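PDB 4YZT: cellulose hydrolase from Bacillus licheniformis, which hydrolyses internal beta-1,4-glucosidic bonds of cellulose as a family 5 endoglucanase. Local coordinates for residues Leu113-Asp118 and Lys139-Ile144; Val75-His80 and Asp92-Val97; Arg217-Tyr222 and Pro266-Glu271. All coordinates share one frame; numbering follows the deposited sequence.

In the fold
All three contacts are buried in the catalytic barrel, and their chemistry changes with their place. Contact 3 joins two neighbouring parallel strands of the barrel sheet by backbone hydrogen bonds. Contact 1 joins another strand of that sheet to helix 130-147, and contact 2 joins a loop to helix 91-105, both by apolar and aromatic side chains. These two adjoin: the carbonyl of V75 meets the amide of H116 in a probable hydrogen bond, and D118 OD1 probably takes the amide of W77. Contacts 1 and 3 have centres about 17 Å apart, yet H116 and E271 both hold the same glucose. Contacts 2 and 3 do not touch, and their nearest atoms are about 9 Å apart.

Contact 1: residues Leu113-Asp118 and Lys139-Ile144. With BGC (beta-D-glucopyranose), chain B; BGC (beta-D-glucopyranose), chain C.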
loop_
_atom_site.group_PDB
_atom_site.type_symbol
_atom_site.label_atom_id
_atom_site.label_comp_id
_atom_site.label_asym_id
_atom_site.label_seq_id
_atom_site.Cartn_x
_atom_site.Cartn_y
_atom_site.Cartn_z
ATOM N N LEU A 113 10.219 13.015 -9.095
ATOM C CA LEU A 113 11.498 12.878 -8.401
ATOM C C LEU A 113 11.448 13.715 -7.128
ATOM O O LEU A 113 11.024 14.876 -7.184
ATOM C CB LEU A 113 12.655 13.316 -9.302
ATOM C CG LEU A 113 14.081 13.341 -8.723
ATOM C CD1 LEU A 113 14.603 11.940 -8.430
ATOM C CD2 LEU A 113 15.031 14.089 -9.659
ATOM N N ASN A 114 11.857 13.152 -5.986
ATOM C CA ASN A 114 11.734 13.924 -4.739
ATOM C C ASN A 114 12.968 13.914 -3.855
ATOM O O ASN A 114 14.029 13.424 -4.250
ATOM C CB ASN A 114 10.502 13.450 -3.932
ATOM C CG ASN A 114 10.731 12.149 -3.131
ATOM O OD1 ASN A 114 11.843 11.620 -3.011
ATOM N ND2 ASN A 114 9.648 11.656 -2.538
ATOM N N ILE A 115 12.811 14.507 -2.673
ATOM C CA ILE A 115 13.689 14.304 -1.531
ATOM C C ILE A 115 12.852 13.535 -0.499
ATOM O O ILE A 115 11.776 13.994 -0.116
ATOM C CB ILE A 115 14.196 15.638 -0.943
ATOM C CG1 ILE A 115 15.091 16.374 -1.955
ATOM C CG2 ILE A 115 14.908 15.413 0.399
ATOM C CD1 ILE A 115 15.762 17.635 -1.399
ATOM N N HIS A 116 13.321 12.366 -0.062
ATOM C CA HIS A 116 12.459 11.486 0.711
ATOM C C HIS A 116 12.814 11.423 2.208
ATOM O O HIS A 116 12.411 12.310 2.981
ATOM C CB HIS A 116 12.455 10.077 0.077
ATOM C CG HIS A 116 11.195 9.304 0.346
ATOM N ND1 HIS A 116 9.999 9.587 -0.283
ATOM C CD2 HIS A 116 10.934 8.297 1.213
ATOM C CE1 HIS A 116 9.068 8.762 0.158
ATOM N NE2 HIS A 116 9.611 7.964 1.065
ATOM N N HIS A 117 13.564 10.406 2.636
ATOM C CA HIS A 117 13.747 10.206 4.081
ATOM C C HIS A 117 14.706 11.200 4.731
ATOM O O HIS A 117 14.847 11.217 5.960
ATOM C CB HIS A 117 14.188 8.776 4.367
ATOM C CG HIS A 117 13.081 7.777 4.203
ATOM N ND1 HIS A 117 11.789 8.036 4.604
ATOM C CD2 HIS A 117 13.070 6.534 3.663
ATOM C CE1 HIS A 117 11.027 6.989 4.324
ATOM N NE2 HIS A 117 11.780 6.069 3.751
ATOM N N ASP A 118 15.326 12.057 3.919
ATOM C CA ASP A 118 15.967 13.258 4.444
ATOM C C ASP A 118 15.039 14.028 5.388
ATOM O O ASP A 118 15.505 14.698 6.316
ATOM C CB ASP A 118 16.392 14.165 3.299
ATOM C CG ASP A 118 17.252 13.444 2.300
ATOM O OD1 ASP A 118 16.681 12.825 1.363
ATOM O OD2 ASP A 118 18.485 13.490 2.472
ATOM N N LYS A 139 20.810 24.465 -0.934
ATOM C CA LYS A 139 21.979 24.099 -1.727
ATOM C C LYS A 139 21.807 22.711 -2.350
ATOM O O LYS A 139 22.289 22.463 -3.458
ATOM C CB LYS A 139 23.250 24.178 -0.880
ATOM C CG LYS A 139 23.664 25.629 -0.574
ATOM C CD LYS A 139 24.817 25.725 0.405
ATOM C CE LYS A 139 25.216 27.191 0.683
ATOM N NZ LYS A 139 26.075 27.334 1.918
ATOM N N VAL A 140 21.106 21.822 -1.648
ATOM C CA VAL A 140 20.777 20.508 -2.182
ATOM C C VAL A 140 19.800 20.643 -3.358
ATOM O O VAL A 140 20.034 20.065 -4.419
ATOM C CB VAL A 140 20.181 19.581 -1.095
ATOM C CG1 VAL A 140 19.628 18.272 -1.705
ATOM C CG2 VAL A 140 21.228 19.283 -0.015
ATOM N N TRP A 141 18.729 21.421 -3.189
ATOM C CA TRP A 141 17.740 21.537 -4.256
ATOM C C TRP A 141 18.306 22.270 -5.471
ATOM O O TRP A 141 17.961 21.920 -6.595
ATOM C CB TRP A 141 16.448 22.224 -3.764
ATOM C CG TRP A 141 15.311 21.240 -3.638
ATOM C CD1 TRP A 141 14.612 20.923 -2.505
ATOM C CD2 TRP A 141 14.781 20.404 -4.684
ATOM N NE1 TRP A 141 13.670 19.948 -2.789
ATOM C CE2 TRP A 141 13.757 19.616 -4.117
ATOM C CE3 TRP A 141 15.075 20.252 -6.044
ATOM C CZ2 TRP A 141 13.021 18.684 -4.866
ATOM C CZ3 TRP A 141 14.348 19.332 -6.785
ATOM C CH2 TRP A 141 13.333 18.557 -6.192
ATOM N N LYS A 142 19.182 23.259 -5.269
ATOM C CA LYS A 142 19.769 23.933 -6.432
ATOM C C LYS A 142 20.563 22.908 -7.246
ATOM O O LYS A 142 20.487 22.900 -8.468
ATOM C CB LYS A 142 20.655 25.126 -6.030
ATOM C CG LYS A 142 21.134 25.951 -7.226
ATOM C CD LYS A 142 22.036 27.110 -6.791
ATOM C CE LYS A 142 21.255 28.204 -6.084
ATOM N N GLN A 143 21.271 22.001 -6.571
ATOM C CA GLN A 143 22.032 20.975 -7.295
ATOM C C GLN A 143 21.139 20.013 -8.084
ATOM O O GLN A 143 21.440 19.665 -9.245
ATOM C CB GLN A 143 22.916 20.178 -6.326
ATOM C CG GLN A 143 24.117 20.960 -5.813
ATOM C CD GLN A 143 24.955 20.155 -4.834
ATOM O OE1 GLN A 143 25.694 19.254 -5.225
ATOM N NE2 GLN A 143 24.835 20.479 -3.545
ATOM N N ILE A 144 20.049 19.568 -7.459
ATOM C CA ILE A 144 19.110 18.679 -8.135
ATOM C C ILE A 144 18.458 19.410 -9.316
ATOM O O ILE A 144 18.387 18.876 -10.422
ATOM C CB ILE A 144 18.036 18.154 -7.168
ATOM C CG1 ILE A 144 18.700 17.448 -5.985
ATOM C CG2 ILE A 144 17.082 17.183 -7.874
ATOM C CD1 ILE A 144 17.705 16.973 -4.920
HETATM C C2 BGC B . 6.371 7.181 3.670
HETATM C C3 BGC B . 6.830 5.862 3.155
HETATM C C4 BGC B . 6.445 4.767 4.048
HETATM C C5 BGC B . 4.926 4.784 4.223
HETATM C C6 BGC B . 4.342 3.663 5.038
HETATM C C1 BGC B . 4.886 7.016 3.847
HETATM O O1 BGC B . 4.139 8.190 3.957
HETATM O O2 BGC B . 6.578 8.251 2.695
HETATM O O3 BGC B . 8.299 5.844 2.870
HETATM O O4 BGC B . 6.914 3.500 3.463
HETATM O O5 BGC B . 4.582 6.048 4.874
HETATM O O6 BGC B . 4.795 3.830 6.372
HETATM C C2 BGC C . 7.824 1.331 3.871
HETATM C C3 BGC C . 8.553 0.482 4.864
HETATM C C4 BGC C . 9.812 1.160 5.307
HETATM C C5 BGC C . 9.513 2.541 5.860
HETATM C C6 BGC C . 10.798 3.225 6.246
HETATM C C1 BGC C . 7.549 2.699 4.440
HETATM O O2 BGC C . 6.579 0.721 3.464
HETATM O O3 BGC C . 8.815 -0.826 4.268
HETATM O O4 BGC C . 10.526 0.413 6.369
HETATM O O5 BGC C . 8.792 3.379 4.880
HETATM O O6 BGC C . 10.519 4.432 6.954
#
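The indole of W141 takes the tip of I115 on one face and has the carbonyl oxygen of L113 near its plane at the edge. I115 CD1 sits 3.8 Å from the centroid of the five-membered ring, 27° off the normal, in a CH-pi contact displaced toward the rim. Its nearest ring atom is W141 NE1, at 3.4 Å, whose own hydrogen bond goes to the backbone oxygen of I159. The extended I115 chain (CG1 anti to the carbonyl carbon, CD1 anti to CA, chi2 -174°) delivers the methyl there, and the same CD1 lies 3.9 Å from V140 CG1. I144 closes the patch: its CD1 rests 4.0 Å from I115 CG1, and its CG2 meets L113 CD2 at 4.1 Å.

Two further rings stand at the sugar end of residues 113-118. One face of H117 has H116 CD2 over its centre. The H116 ring uses its edge: N114 ND2 donates to H116 ND1 in the ring plane (3.1 Å), while H116 NE2 hydrogen-bonds O3 of the chain B glucose at 3.1 Å, so the amide of N114 helps fix how the imidazole is turned. An alanine at H116 would probably leave that glucose O3 without its imidazole mate and N114 ND2 without this acceptor. Such a division, helix 130-147 packed on the outside of strand 110-114 and polar rings reaching the sugar beyond it, fits a TIM barrel, whose active site lies at the C-terminal strand ends; H116 and H117 line the glycan pocket here.

Contact 2: residues Val75-His80 and Asp92-Val97; sequences VTWDSH and DWMNRV
The carbonyl oxygen of W77 is held twice by H80, which in turn stacks across the contact on W93. H80 N donates to W77 O at 2.8 Å, and H80 ND1 adds a weak bond to the same oxygen. The three rings form an aromatic cluster that ties the loop after barrel strand 70-73 to helix 91-105, the helix that follows it in the TIM barrel.

H80 and W93 lie face to face, their planes only 3° apart, with 3.5 Å between the imidazole and the indole five-membered ring centroids. W93 CG, anti to the backbone N (chi1 -180°), carries the indole off the helix into this position; on the loop side the backbone bond fixes the turn, and the weak ND1 bond may help to orient the imidazole. The opposite face of W93 carries V97 CG2, so the indole is sandwiched between a ring and a methyl group.

W77 is turned almost perpendicular to W93, at 88°: the W93 edge points at the W77 face in an offset edge-to-face pair, W93 NE1 coming 3.5 Å from W77 CE3. The W77 indole N-H is satisfied by the carbonyl of N114 in the next strand. V75 fills in beside them, its CG1 3.8 Å from W93 CZ2 and 4.1 Å from V97 CG2. At the rim of W77 the bent chain of M94 makes a Met-aromatic contact, with SD at the ring edge 3.9 Å from W77 CZ3.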
loop_
_atom_site.group_PDB
_atom_site.type_symbol
_atom_site.label_atom_id
_atom_site.label_comp_id
_atom_site.label_asym_id
_atom_site.label_seq_id
_atom_site.Cartn_x
_atom_site.Cartn_y
_atom_site.Cartn_z
ATOM N N VAL A 75 13.791 9.398 -3.417
ATOM C CA VAL A 75 15.247 9.382 -3.267
ATOM C C VAL A 75 15.650 9.998 -1.930
ATOM O O VAL A 75 15.250 11.122 -1.596
ATOM C CB VAL A 75 15.951 10.142 -4.398
ATOM C CG1 VAL A 75 17.459 10.168 -4.156
ATOM C CG2 VAL A 75 15.623 9.520 -5.754
ATOM N N THR A 76 16.422 9.245 -1.161
ATOM C CA THR A 76 16.982 9.755 0.074
ATOM C C THR A 76 18.418 10.173 -0.213
ATOM O O THR A 76 19.256 9.343 -0.580
ATOM C CB THR A 76 16.897 8.708 1.195
ATOM O OG1 THR A 76 15.514 8.390 1.421
ATOM C CG2 THR A 76 17.525 9.232 2.493
ATOM N N TRP A 77 18.694 11.468 -0.077
ATOM C CA TRP A 77 19.982 12.024 -0.493
ATOM C C TRP A 77 21.037 11.986 0.612
ATOM O O TRP A 77 22.240 11.983 0.327
ATOM C CB TRP A 77 19.788 13.472 -1.000
ATOM C CG TRP A 77 18.849 13.531 -2.207
ATOM C CD1 TRP A 77 17.479 13.578 -2.180
ATOM C CD2 TRP A 77 19.219 13.516 -3.591
ATOM N NE1 TRP A 77 16.981 13.589 -3.462
ATOM C CE2 TRP A 77 18.026 13.551 -4.347
ATOM C CE3 TRP A 77 20.440 13.463 -4.266
ATOM C CZ2 TRP A 77 18.023 13.556 -5.743
ATOM C CZ3 TRP A 77 20.436 13.468 -5.650
ATOM C CH2 TRP A 77 19.237 13.519 -6.374
ATOM N N ASP A 78 20.563 11.938 1.857
ATOM C CA ASP A 78 21.369 12.037 3.094
ATOM C C ASP A 78 22.842 11.590 3.042
ATOM O O ASP A 78 23.756 12.419 3.137
ATOM C CB ASP A 78 20.651 11.240 4.194
ATOM C CG ASP A 78 21.326 11.357 5.552
ATOM O OD1 ASP A 78 21.609 12.495 5.990
ATOM O OD2 ASP A 78 21.560 10.303 6.188
ATOM N N SER A 79 23.091 10.295 2.889
ATOM C CA SER A 79 24.461 9.794 3.015
ATOM C C SER A 79 25.331 10.224 1.837
ATOM O O SER A 79 26.557 10.080 1.878
ATOM C CB SER A 79 24.481 8.264 3.144
ATOM O OG SER A 79 24.349 7.625 1.883
ATOM N N HIS A 80 24.700 10.765 0.800
ATOM C CA HIS A 80 25.415 11.160 -0.410
ATOM C C HIS A 80 25.673 12.667 -0.480
ATOM O O HIS A 80 26.206 13.164 -1.474
ATOM C CB HIS A 80 24.624 10.698 -1.646
ATOM C CG HIS A 80 24.058 9.315 -1.515
ATOM N ND1 HIS A 80 22.756 9.072 -1.127
ATOM C CD2 HIS A 80 24.626 8.102 -1.706
ATOM C CE1 HIS A 80 22.546 7.767 -1.090
ATOM N NE2 HIS A 80 23.664 7.157 -1.441
ATOM N N ASP A 92 28.793 10.083 -8.213
ATOM C CA ASP A 92 28.303 8.770 -8.618
ATOM C C ASP A 92 26.834 8.592 -8.250
ATOM O O ASP A 92 26.086 7.947 -8.982
ATOM C CB ASP A 92 29.139 7.661 -7.986
ATOM C CG ASP A 92 30.532 7.572 -8.578
ATOM O OD1 ASP A 92 30.688 7.767 -9.809
ATOM O OD2 ASP A 92 31.480 7.305 -7.804
ATOM N N TRP A 93 26.419 9.170 -7.124
ATOM C CA TRP A 93 25.021 9.076 -6.717
ATOM C C TRP A 93 24.148 9.889 -7.663
ATOM O O TRP A 93 23.117 9.405 -8.125
ATOM C CB TRP A 93 24.820 9.561 -5.274
ATOM C CG TRP A 93 23.385 9.477 -4.819
ATOM C CD1 TRP A 93 22.532 10.519 -4.577
ATOM C CD2 TRP A 93 22.646 8.281 -4.556
ATOM N NE1 TRP A 93 21.304 10.040 -4.174
ATOM C CE2 TRP A 93 21.346 8.669 -4.161
ATOM C CE3 TRP A 93 22.954 6.916 -4.633
ATOM C CZ2 TRP A 93 20.348 7.733 -3.831
ATOM C CZ3 TRP A 93 21.969 5.987 -4.297
ATOM C CH2 TRP A 93 20.681 6.403 -3.904
ATOM N N MET A 94 24.557 11.122 -7.955
ATOM C CA MET A 94 23.779 11.933 -8.878
ATOM C C MET A 94 23.698 11.254 -10.245
ATOM O O MET A 94 22.647 11.258 -10.881
ATOM C CB MET A 94 24.358 13.336 -9.027
ATOM C CG MET A 94 23.457 14.259 -9.836
ATOM S SD MET A 94 21.926 14.730 -8.999
ATOM C CE MET A 94 22.535 16.141 -8.073
ATOM N N ASN A 95 24.797 10.650 -10.686
ATOM C CA ASN A 95 24.770 9.917 -11.947
ATOM C C ASN A 95 23.776 8.765 -11.903
ATOM O O ASN A 95 23.086 8.499 -12.892
ATOM C CB ASN A 95 26.150 9.372 -12.318
ATOM C CG ASN A 95 27.115 10.456 -12.749
ATOM O OD1 ASN A 95 26.714 11.590 -13.018
ATOM N ND2 ASN A 95 28.396 10.110 -12.824
ATOM N N ARG A 96 23.710 8.078 -10.764
ATOM C CA ARG A 96 22.821 6.932 -10.635
ATOM C C ARG A 96 21.360 7.389 -10.616
ATOM O O ARG A 96 20.513 6.777 -11.267
ATOM C CB ARG A 96 23.161 6.116 -9.374
ATOM C CG ARG A 96 22.143 5.035 -9.017
ATOM C CD ARG A 96 22.045 3.912 -10.076
ATOM N NE ARG A 96 21.086 2.871 -9.675
ATOM C CZ ARG A 96 20.686 1.868 -10.457
ATOM N NH1 ARG A 96 21.136 1.762 -11.700
ATOM N NH2 ARG A 96 19.810 0.979 -10.008
ATOM N N VAL A 97 21.061 8.464 -9.886
ATOM C CA VAL A 97 19.693 8.969 -9.846
ATOM C C VAL A 97 19.263 9.392 -11.254
ATOM O O VAL A 97 18.132 9.121 -11.666
ATOM C CB VAL A 97 19.528 10.157 -8.865
ATOM C CG1 VAL A 97 18.112 10.727 -8.951
ATOM C CG2 VAL A 97 19.826 9.718 -7.423
#

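Contact 3: residues Arg217-Tyr222 and Pro266-Glu271; sequences RIVLTY and PVIIGE. With BGC (beta-D-glucopyranose), chain B.
Y222 leaves strand 218-224 on the face it shares with V267 and I269 of the neighbouring strand. From CB the ring carbon CG is placed between the backbone N and the carbonyl carbon (chi1 63°), a crowded position that brings the ring across toward those two residues. Along one side CE2 meets V267 CG1 at 3.9 Å; further out CZ lies 3.6 Å from I269 CG1. The tip, OH, also ends 3.6 Å from I269 CG1; this buried hydroxyl has no polar partner in the model.

The backbones themselves run parallel. L220 N donates to P266 O and L220 O accepts from I268 N, the latter at 2.8 Å. I268 O takes the hydroxyl of T221, OG1, at 2.6 Å, besides a weak bond from Y222 N, and Y222 O accepts from G270 N at 3.0 Å. On the other face V219 CG1 packs 3.6 Å from I268 CG1.

Past G270 comes E271, at the C-terminal end of strand 267-272, where family 5 enzymes carry their catalytic nucleophile, so E271 probably has that part. Its OE2 accepts from O2 of the chain B glucose at 2.7 Å and makes a salt bridge with R72, while OE1 is hydrogen-bonded to Y225. A hydrogen-bonded parallel pair with apolar flanks thus ends in a carboxyl group with a partner at each oxygen, which is likely to limit how it can turn beside the sugar.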
loop_
_atom_site.group_PDB
_atom_site.type_symbol
_atom_site.label_atom_id
_atom_site.label_comp_id
_atom_site.label_asym_id
_atom_site.label_seq_id
_atom_site.Cartn_x
_atom_site.Cartn_y
_atom_site.Cartn_z
ATOM N N ARG A 217 2.403 27.062 -11.840
ATOM C CA ARG A 217 2.785 25.713 -12.264
ATOM C C ARG A 217 3.125 24.827 -11.054
ATOM O O ARG A 217 4.204 24.217 -10.981
ATOM C CB ARG A 217 3.964 25.761 -13.249
ATOM C CG ARG A 217 3.692 26.594 -14.516
ATOM C CD ARG A 217 2.922 25.798 -15.563
ATOM N NE ARG A 217 3.707 24.696 -16.109
ATOM C CZ ARG A 217 3.204 23.710 -16.848
ATOM N NH1 ARG A 217 3.996 22.750 -17.304
ATOM N NH2 ARG A 217 1.908 23.678 -17.132
ATOM N N ILE A 218 2.205 24.758 -10.097
ATOM C CA ILE A 218 2.399 23.869 -8.952
ATOM C C ILE A 218 1.315 22.813 -8.914
ATOM O O ILE A 218 0.250 22.986 -9.490
ATOM C CB ILE A 218 2.402 24.616 -7.595
ATOM C CG1 ILE A 218 1.136 25.455 -7.416
ATOM C CG2 ILE A 218 3.649 25.489 -7.448
ATOM C CD1 ILE A 218 1.015 26.057 -6.013
ATOM N N VAL A 219 1.624 21.712 -8.238
ATOM C CA VAL A 219 0.697 20.604 -8.004
ATOM C C VAL A 219 0.652 20.380 -6.490
ATOM O O VAL A 219 1.692 20.471 -5.810
ATOM C CB VAL A 219 1.142 19.328 -8.743
ATOM C CG1 VAL A 219 0.229 18.130 -8.408
ATOM C CG2 VAL A 219 1.153 19.576 -10.243
ATOM N N LEU A 220 -0.536 20.129 -5.946
ATOM C CA LEU A 220 -0.651 19.898 -4.504
ATOM C C LEU A 220 -0.629 18.401 -4.227
ATOM O O LEU A 220 -1.020 17.606 -5.082
ATOM C CB LEU A 220 -1.930 20.528 -3.947
ATOM C CG LEU A 220 -2.157 21.998 -4.322
ATOM C CD1 LEU A 220 -3.387 22.557 -3.615
ATOM C CD2 LEU A 220 -0.914 22.849 -4.052
ATOM N N THR A 221 -0.177 18.011 -3.037
ATOM C CA THR A 221 -0.114 16.596 -2.715
ATOM C C THR A 221 -0.502 16.304 -1.273
ATOM O O THR A 221 -0.394 17.159 -0.393
ATOM C CB THR A 221 1.305 16.026 -2.985
ATOM O OG1 THR A 221 1.262 14.587 -3.039
ATOM C CG2 THR A 221 2.308 16.505 -1.928
ATOM N N TYR A 222 -0.990 15.089 -1.063
ATOM C CA TYR A 222 -1.138 14.502 0.267
ATOM C C TYR A 222 -0.977 12.994 0.107
ATOM O O TYR A 222 -0.943 12.474 -1.024
ATOM C CB TYR A 222 -2.490 14.865 0.908
ATOM C CG TYR A 222 -3.715 14.351 0.181
ATOM C CD1 TYR A 222 -4.325 13.161 0.563
ATOM C CD2 TYR A 222 -4.274 15.063 -0.879
ATOM C CE1 TYR A 222 -5.445 12.687 -0.103
ATOM C CE2 TYR A 222 -5.406 14.593 -1.551
ATOM C CZ TYR A 222 -5.983 13.403 -1.156
ATOM O OH TYR A 222 -7.101 12.923 -1.802
ATOM N N PRO A 266 -4.083 21.253 -9.718
ATOM C CA PRO A 266 -3.957 19.796 -9.864
ATOM C C PRO A 266 -3.535 19.173 -8.535
ATOM O O PRO A 266 -2.888 19.844 -7.721
ATOM C CB PRO A 266 -2.858 19.632 -10.921
ATOM C CG PRO A 266 -2.770 20.987 -11.609
ATOM C CD PRO A 266 -3.092 21.976 -10.525
ATOM N N VAL A 267 -3.903 17.915 -8.309
ATOM C CA VAL A 267 -3.564 17.241 -7.064
ATOM C C VAL A 267 -3.044 15.828 -7.320
ATOM O O VAL A 267 -3.611 15.062 -8.128
ATOM C CB VAL A 267 -4.782 17.193 -6.104
ATOM C CG1 VAL A 267 -4.498 16.320 -4.879
ATOM C CG2 VAL A 267 -5.174 18.614 -5.659
ATOM N N ILE A 268 -1.945 15.504 -6.640
ATOM C CA ILE A 268 -1.376 14.165 -6.663
ATOM C C ILE A 268 -1.468 13.521 -5.288
ATOM O O ILE A 268 -0.980 14.070 -4.305
ATOM C CB ILE A 268 0.113 14.167 -7.094
ATOM C CG1 ILE A 268 0.257 14.564 -8.558
ATOM C CG2 ILE A 268 0.748 12.770 -6.875
ATOM C CD1 ILE A 268 1.720 14.699 -9.024
ATOM N N ILE A 269 -2.098 12.356 -5.226
ATOM C CA ILE A 269 -2.054 11.535 -4.025
ATOM C C ILE A 269 -0.767 10.723 -4.135
ATOM O O ILE A 269 -0.722 9.721 -4.854
ATOM C CB ILE A 269 -3.291 10.633 -3.917
ATOM C CG1 ILE A 269 -4.572 11.474 -3.913
ATOM C CG2 ILE A 269 -3.242 9.788 -2.672
ATOM C CD1 ILE A 269 -5.787 10.727 -4.425
ATOM N N GLY A 270 0.294 11.202 -3.492
ATOM C CA GLY A 270 1.620 10.638 -3.730
ATOM C C GLY A 270 1.789 9.209 -3.252
ATOM O O GLY A 270 2.635 8.468 -3.775
ATOM N N GLU A 271 1.003 8.827 -2.242
ATOM C CA GLU A 271 1.000 7.451 -1.741
ATOM C C GLU A 271 -0.378 7.048 -1.235
ATOM O O GLU A 271 -1.034 7.819 -0.521
ATOM C CB GLU A 271 2.012 7.259 -0.589
ATOM C CG GLU A 271 3.478 7.577 -0.918
ATOM C CD GLU A 271 4.400 7.358 0.262
ATOM O OE1 GLU A 271 4.007 6.594 1.183
ATOM O OE2 GLU A 271 5.518 7.936 0.281
HETATM C C2 BGC B . 6.371 7.181 3.670
HETATM C C3 BGC B . 6.830 5.862 3.155
HETATM C C4 BGC B . 6.445 4.767 4.048
HETATM C C5 BGC B . 4.926 4.784 4.223
HETATM C C6 BGC B . 4.342 3.663 5.038
HETATM C C1 BGC B . 4.886 7.016 3.847
HETATM O O1 BGC B . 4.139 8.190 3.957
HETATM O O2 BGC B . 6.578 8.251 2.695
HETATM O O3 BGC B . 8.299 5.844 2.870
HETATM O O4 BGC B . 6.914 3.500 3.463
HETATM O O5 BGC B . 4.582 6.048 4.874
HETATM O O6 BGC B . 4.795 3.830 6.372
#